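Local coordinates for conserved hypothetical protein NMB0706 (Neisseria meningitidis, PDB 1RV9) that is of unknown function but belongs to the YfiH (DUF152) family, whose relatives have been described as polyphenol oxidoreductases (laccases) and as purine nucleoside phosphorylases, at residues 212-216 with 217-221; 104-107 with 108-111; 22-25 with 26-30. One frame throughout, in Å; residues are numbered along the deposited sequence.

Interaction 1. Residues 212-216 with 217-221; sequences LILKR and EGVGG
Lys215 reaches over the C-terminal end of helix 206-217 to the chain that leaves it, where Gly218 closes the last turn in a Schellman motif. Its CB starts on the side of the helix turned from residues 217-221, and a nearly eclipsed second torsion (chi2 -6°) swings the chain back. CG is still short of the loop; CD and CE of Lys215 then run past Val219 O at 3.8 Å. At the tip, Lys215 NZ donates to Val219 O at 2.9 Å. The ammonium is thus held mainly by this carbonyl, with Gly220 O a weak second acceptor, just ahead of strand 221-224. Two backbone bonds define the motif: Val219 N to Leu214 O at 3.1 Å, and Gly218 N to Lys215 O, also at 3.1 Å. The positive phi of Gly218, 109°, reverses the chain. This turn carries Val219 CG2 back to Leu214 CD2, 3.9 Å away, and Val219 also packs on Ile150 of helix 145-153. At the other side of the helix end, a water sits in the plane of the Arg216 guanidinium at its edge. It accepts from NE of Arg216 at 2.7 Å and donates to Ile213 O and, also at 2.7 Å, to Glu217 OE1.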
loop_
_atom_site.group_PDB
_atom_site.type_symbol
_atom_site.label_atom_id
_atom_site.label_comp_id
_atom_site.label_asym_id
_atom_site.label_seq_id
_atom_site.Cartn_x
_atom_site.Cartn_y
_atom_site.Cartn_z
ATOM N N LEU A 212 0.549 14.207 -5.869
ATOM C CA LEU A 212 -0.354 15.246 -6.359
ATOM C C LEU A 212 -1.684 15.188 -5.617
ATOM O O LEU A 212 -2.190 16.202 -5.129
ATOM C CB LEU A 212 -0.619 15.067 -7.859
ATOM C CG LEU A 212 0.400 15.593 -8.867
ATOM C CD1 LEU A 212 0.011 15.147 -10.272
ATOM C CD2 LEU A 212 0.450 17.115 -8.788
ATOM N N ILE A 213 -2.251 13.990 -5.543
ATOM C CA ILE A 213 -3.525 13.782 -4.875
ATOM C C ILE A 213 -3.444 14.114 -3.385
ATOM O O ILE A 213 -4.309 14.809 -2.849
ATOM C CB ILE A 213 -3.999 12.321 -5.086
ATOM C CG1 ILE A 213 -4.350 12.119 -6.563
ATOM C CG2 ILE A 213 -5.196 12.008 -4.197
ATOM C CD1 ILE A 213 -4.573 10.671 -6.964
ATOM N N LEU A 214 -2.400 13.629 -2.722
ATOM C CA LEU A 214 -2.229 13.893 -1.297
ATOM C C LEU A 214 -2.037 15.384 -1.029
ATOM O O LEU A 214 -2.625 15.930 -0.093
ATOM C CB LEU A 214 -1.032 13.109 -0.756
ATOM C CG LEU A 214 -1.222 11.592 -0.692
ATOM C CD1 LEU A 214 0.128 10.912 -0.521
ATOM C CD2 LEU A 214 -2.166 11.241 0.456
ATOM N N LYS A 215 -1.213 16.033 -1.845
ATOM C CA LYS A 215 -0.965 17.459 -1.686
ATOM C C LYS A 215 -2.233 18.262 -1.898
ATOM O O LYS A 215 -2.524 19.188 -1.141
ATOM C CB LYS A 215 0.114 17.933 -2.668
ATOM C CG LYS A 215 1.544 17.805 -2.148
ATOM C CD LYS A 215 1.574 17.357 -0.690
ATOM C CE LYS A 215 2.761 17.929 0.060
ATOM N NZ LYS A 215 2.745 17.501 1.486
ATOM N N ARG A 216 -2.991 17.907 -2.928
ATOM C CA ARG A 216 -4.227 18.612 -3.220
ATOM C C ARG A 216 -5.233 18.463 -2.083
ATOM O O ARG A 216 -6.055 19.350 -1.849
ATOM C CB ARG A 216 -4.850 18.093 -4.520
ATOM C CG ARG A 216 -6.163 18.778 -4.861
ATOM C CD ARG A 216 -6.807 18.216 -6.114
ATOM N NE ARG A 216 -7.229 16.828 -5.950
ATOM C CZ ARG A 216 -7.979 16.176 -6.832
ATOM N NH1 ARG A 216 -8.387 16.790 -7.937
ATOM N NH2 ARG A 216 -8.318 14.912 -6.614
ATOM N N GLU A 217 -5.161 17.343 -1.371
ATOM C CA GLU A 217 -6.084 17.087 -0.277
ATOM C C GLU A 217 -5.683 17.841 0.991
ATOM O O GLU A 217 -6.506 18.046 1.881
ATOM C CB GLU A 217 -6.161 15.580 -0.009
ATOM C CG GLU A 217 -7.522 15.088 0.448
ATOM C CD GLU A 217 -8.651 15.371 -0.546
ATOM O OE1 GLU A 217 -8.392 15.819 -1.688
ATOM O OE2 GLU A 217 -9.814 15.129 -0.176
ATOM N N GLY A 218 -4.420 18.250 1.067
ATOM C CA GLY A 218 -3.958 18.999 2.225
ATOM C C GLY A 218 -3.018 18.271 3.162
ATOM O O GLY A 218 -2.666 18.796 4.217
ATOM N N VAL A 219 -2.606 17.063 2.794
ATOM C CA VAL A 219 -1.698 16.299 3.640
ATOM C C VAL A 219 -0.391 17.068 3.846
ATOM O O VAL A 219 0.250 17.495 2.885
ATOM C CB VAL A 219 -1.426 14.907 3.025
ATOM C CG1 VAL A 219 -0.358 14.175 3.822
ATOM C CG2 VAL A 219 -2.722 14.100 3.021
ATOM N N GLY A 220 -0.015 17.239 5.112
ATOM C CA GLY A 220 1.184 17.981 5.468
ATOM C C GLY A 220 2.523 17.513 4.935
ATOM O O GLY A 220 3.379 18.338 4.607
ATOM N N GLY A 221 2.727 16.203 4.858
ATOM C CA GLY A 221 3.992 15.698 4.360
ATOM C C GLY A 221 3.869 14.329 3.727
ATOM O O GLY A 221 3.071 13.509 4.174
HETATM O O HOH W 1 -7.010 15.098 -3.882
#

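Interaction 2. Residues 104-107 with 108-111; sequences DDTG and KVAC
Thr106 OG1 is gripped from both limbs of the loop: it accepts from Lys108 N at 3.0 Å and donates to Asp104 OD2 at 2.7 Å, on the syn lone pair of that oxygen. It can serve both because chi1 of 70° places it between its own N and carbonyl carbon. The other carboxylate oxygen, Asp104 OD1, likewise uses its syn lone pair, for a nearly straight bond from Gly107 N (2.9 Å, N-H...O angle 164°). OD1 of Asp104 also takes a weak bond from Thr106 N and another from a water at 2.7 Å. That water donates to Val109 O as well, so it ties the carboxylate to the far limb. Three donors of the protein and one water therefore hold the carboxylate, which would probably favour its ionised form. Val109 CG1 packs against it, 3.6 Å from Asp104 OD2, the two side chains crossing obliquely. Cys111 SG lies 3.8 Å from Asp104 CB, and its side chain also touches Ile252 of strand 248-254. Gly107, with phi of 76°, turns the chain between Thr106 and Lys108. Accepting from the backbone N three residues on, Asp104 forms an Asx motif in the loop joining strand 101-104 of one sheet to strand 110-115 of the other.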
loop_
_atom_site.group_PDB
_atom_site.type_symbol
_atom_site.label_atom_id
_atom_site.label_comp_id
_atom_site.label_asym_id
_atom_site.label_seq_id
_atom_site.Cartn_x
_atom_site.Cartn_y
_atom_site.Cartn_z
ATOM N N ASP A 104 -7.274 3.208 12.124
ATOM C CA ASP A 104 -7.304 2.814 13.526
ATOM C C ASP A 104 -6.771 3.890 14.451
ATOM O O ASP A 104 -5.859 4.631 14.094
ATOM C CB ASP A 104 -6.496 1.540 13.774
ATOM C CG ASP A 104 -6.509 1.139 15.234
ATOM O OD1 ASP A 104 -5.458 1.243 15.907
ATOM O OD2 ASP A 104 -7.594 0.741 15.713
ATOM N N ASP A 105 -7.343 3.956 15.652
ATOM C CA ASP A 105 -6.920 4.915 16.666
ATOM C C ASP A 105 -6.949 4.243 18.040
ATOM O O ASP A 105 -6.970 4.913 19.072
ATOM C CB ASP A 105 -7.847 6.138 16.657
ATOM C CG ASP A 105 -9.243 5.825 17.167
ATOM O OD1 ASP A 105 -9.627 4.636 17.198
ATOM O OD2 ASP A 105 -9.965 6.780 17.532
ATOM N N THR A 106 -6.934 2.912 18.041
ATOM C CA THR A 106 -6.995 2.136 19.281
ATOM C C THR A 106 -5.691 1.464 19.693
ATOM O O THR A 106 -5.450 1.242 20.884
ATOM C CB THR A 106 -8.051 1.022 19.182
ATOM O OG1 THR A 106 -7.597 0.010 18.272
ATOM C CG2 THR A 106 -9.376 1.586 18.695
ATOM N N GLY A 107 -4.858 1.129 18.711
ATOM C CA GLY A 107 -3.607 0.454 19.000
ATOM C C GLY A 107 -3.860 -1.008 19.326
ATOM O O GLY A 107 -3.008 -1.690 19.897
ATOM N N LYS A 108 -5.037 -1.497 18.948
ATOM C CA LYS A 108 -5.409 -2.882 19.224
ATOM C C LYS A 108 -5.378 -3.773 17.989
ATOM O O LYS A 108 -5.797 -4.928 18.033
ATOM C CB LYS A 108 -6.804 -2.918 19.847
ATOM C CG LYS A 108 -6.886 -2.193 21.180
ATOM C CD LYS A 108 -8.301 -2.210 21.726
ATOM C CE LYS A 108 -8.365 -1.535 23.085
ATOM N NZ LYS A 108 -7.501 -2.237 24.074
ATOM N N VAL A 109 -4.855 -3.239 16.893
ATOM C CA VAL A 109 -4.798 -3.988 15.647
ATOM C C VAL A 109 -3.873 -3.250 14.692
ATOM O O VAL A 109 -3.672 -2.046 14.832
ATOM C CB VAL A 109 -6.219 -4.087 15.023
ATOM C CG1 VAL A 109 -6.769 -2.684 14.773
ATOM C CG2 VAL A 109 -6.189 -4.895 13.732
ATOM N N ALA A 110 -3.296 -3.975 13.740
ATOM C CA ALA A 110 -2.427 -3.355 12.750
ATOM C C ALA A 110 -3.177 -3.226 11.430
ATOM O O ALA A 110 -3.877 -4.155 11.005
ATOM C CB ALA A 110 -1.166 -4.200 12.548
ATOM N N CYS A 111 -3.055 -2.060 10.797
ATOM C CA CYS A 111 -3.678 -1.824 9.502
ATOM C C CYS A 111 -2.698 -2.380 8.485
ATOM O O CYS A 111 -1.484 -2.256 8.663
ATOM C CB CYS A 111 -3.863 -0.331 9.245
ATOM S SG CYS A 111 -4.960 0.493 10.405
HETATM O O HOH W 2 -2.889 0.423 15.671
#

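Interaction 3. Residues 22-25 with 26-30; sequences WPAP and ANVKT
Pro25 CG presses on Val28 CG2 at 3.5 Å, tighter than usual van der Waals contact, and CD of the same proline ring is 4.0 Å from that methyl. The other branch of Val28, CG1, is anti to the backbone N (chi1 171°), which directs it to Ala24 CB at 4.0 Å and to the Trp22 ring. Ala24 CB itself lies over one face of the indole, 3.3 Å above its plane and offset toward the rim. Trp22 CZ2 meets both Val28 CG1, at 4.1 Å, and Thr30 CG2, at 3.7 Å, each obliquely. The packing continues outside the segments: Cys124 of strand 119-125 touches Trp22, Ala24 and Val28, while Ile252 touches Trp22, Val28 and Thr30. What brings Pro25 and Val28 together is a type I beta turn from Pro25 to Val28, closed by Val28 N donating to Pro25 O (3.0 Å, N-H...O angle 160°); the turn leads into strand 28-33. Water takes over along the polar side of this packing. One molecule, in the indole plane at its edge, accepts from Trp22 NE1 at 2.9 Å and donates to Val28 O. Thr30 OG1 is a longer partner of this water and also bonds to Ala20 N. Within the turn, Ala26 is exposed, and Lys29 NZ makes a weak bond to Ala26 O.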
loop_
_atom_site.group_PDB
_atom_site.type_symbol
_atom_site.label_atom_id
_atom_site.label_comp_id
_atom_site.label_asym_id
_atom_site.label_seq_id
_atom_site.Cartn_x
_atom_site.Cartn_y
_atom_site.Cartn_z
ATOM N N TRP A 22 10.324 7.988 7.827
ATOM C CA TRP A 22 9.550 9.211 7.917
ATOM C C TRP A 22 9.589 9.723 9.352
ATOM O O TRP A 22 9.916 8.977 10.274
ATOM C CB TRP A 22 8.109 8.971 7.441
ATOM C CG TRP A 22 7.295 7.943 8.200
ATOM C CD1 TRP A 22 7.745 7.005 9.093
ATOM C CD2 TRP A 22 5.883 7.734 8.079
ATOM N NE1 TRP A 22 6.695 6.229 9.535
ATOM C CE2 TRP A 22 5.541 6.656 8.929
ATOM C CE3 TRP A 22 4.871 8.360 7.337
ATOM C CZ2 TRP A 22 4.230 6.184 9.049
ATOM C CZ3 TRP A 22 3.567 7.894 7.456
ATOM C CH2 TRP A 22 3.258 6.815 8.311
ATOM N N PRO A 23 9.280 11.011 9.555
ATOM C CA PRO A 23 9.294 11.602 10.897
ATOM C C PRO A 23 8.096 11.259 11.776
ATOM O O PRO A 23 7.650 12.084 12.574
ATOM C CB PRO A 23 9.393 13.097 10.608
ATOM C CG PRO A 23 8.626 13.237 9.334
ATOM C CD PRO A 23 9.108 12.052 8.524
ATOM N N ALA A 24 7.582 10.041 11.645
ATOM C CA ALA A 24 6.434 9.635 12.448
ATOM C C ALA A 24 6.813 9.562 13.924
ATOM O O ALA A 24 7.956 9.249 14.267
ATOM C CB ALA A 24 5.912 8.285 11.974
ATOM N N PRO A 25 5.854 9.861 14.820
ATOM C CA PRO A 25 6.113 9.818 16.263
ATOM C C PRO A 25 6.503 8.416 16.730
ATOM O O PRO A 25 6.228 7.431 16.050
ATOM C CB PRO A 25 4.800 10.317 16.865
ATOM C CG PRO A 25 3.780 9.910 15.846
ATOM C CD PRO A 25 4.460 10.249 14.548
ATOM N N ALA A 26 7.138 8.342 17.894
ATOM C CA ALA A 26 7.630 7.082 18.445
ATOM C C ALA A 26 6.610 5.977 18.682
ATOM O O ALA A 26 6.985 4.804 18.788
ATOM C CB ALA A 26 8.391 7.358 19.730
ATOM N N ASN A 27 5.333 6.329 18.777
ATOM C CA ASN A 27 4.315 5.313 19.013
ATOM C C ASN A 27 3.653 4.837 17.727
ATOM O O ASN A 27 2.687 4.074 17.762
ATOM C CB ASN A 27 3.269 5.830 19.999
ATOM C CG ASN A 27 2.475 6.988 19.451
ATOM O OD1 ASN A 27 2.999 7.829 18.717
ATOM N ND2 ASN A 27 1.200 7.050 19.820
ATOM N N VAL A 28 4.166 5.302 16.592
ATOM C CA VAL A 28 3.646 4.873 15.301
ATOM C C VAL A 28 4.675 3.917 14.726
ATOM O O VAL A 28 5.793 4.312 14.387
ATOM C CB VAL A 28 3.427 6.056 14.337
ATOM C CG1 VAL A 28 3.102 5.535 12.936
ATOM C CG2 VAL A 28 2.279 6.915 14.838
ATOM N N LYS A 29 4.294 2.647 14.642
ATOM C CA LYS A 29 5.173 1.611 14.135
ATOM C C LYS A 29 4.754 1.167 12.747
ATOM O O LYS A 29 3.565 1.160 12.421
ATOM C CB LYS A 29 5.146 0.404 15.072
ATOM C CG LYS A 29 5.485 0.727 16.517
ATOM C CD LYS A 29 6.886 1.284 16.633
ATOM C CE LYS A 29 7.260 1.511 18.086
ATOM N NZ LYS A 29 8.652 2.014 18.206
ATOM N N THR A 30 5.736 0.795 11.934
ATOM C CA THR A 30 5.460 0.320 10.589
ATOM C C THR A 30 6.293 -0.913 10.271
ATOM O O THR A 30 7.351 -1.145 10.857
ATOM C CB THR A 30 5.772 1.386 9.506
ATOM O OG1 THR A 30 7.158 1.745 9.561
ATOM C CG2 THR A 30 4.914 2.619 9.701
HETATM O O HOH W 3 7.144 4.283 11.669
HETATM O O HOH W 4 7.806 5.963 14.622
#

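Along the chain the three contacts come in the order 3, 2, 1, none touching another. Interactions 2 and 3 are the closer pair by centres, 14 Å apart with nearest atoms about 7 Å apart; both reach the five-stranded mixed sheet, through strands 110-115 and 28-33 on either side of strand 248-254, where Ile252 touches Cys111, Val28 and Thr30. Interaction 1 leads from helix 206-217 into strand 221-224, one of the two outer strands of the six-stranded sheet, to which Asp104 of interaction 2 also belongs through strand 101-104. It lies 19 Å from interaction 3 by centres, with nearest atoms about 6 Å apart, and Trp22 touches Tyr223. Interactions 1 and 2 are farthest apart, 23 Å between centres.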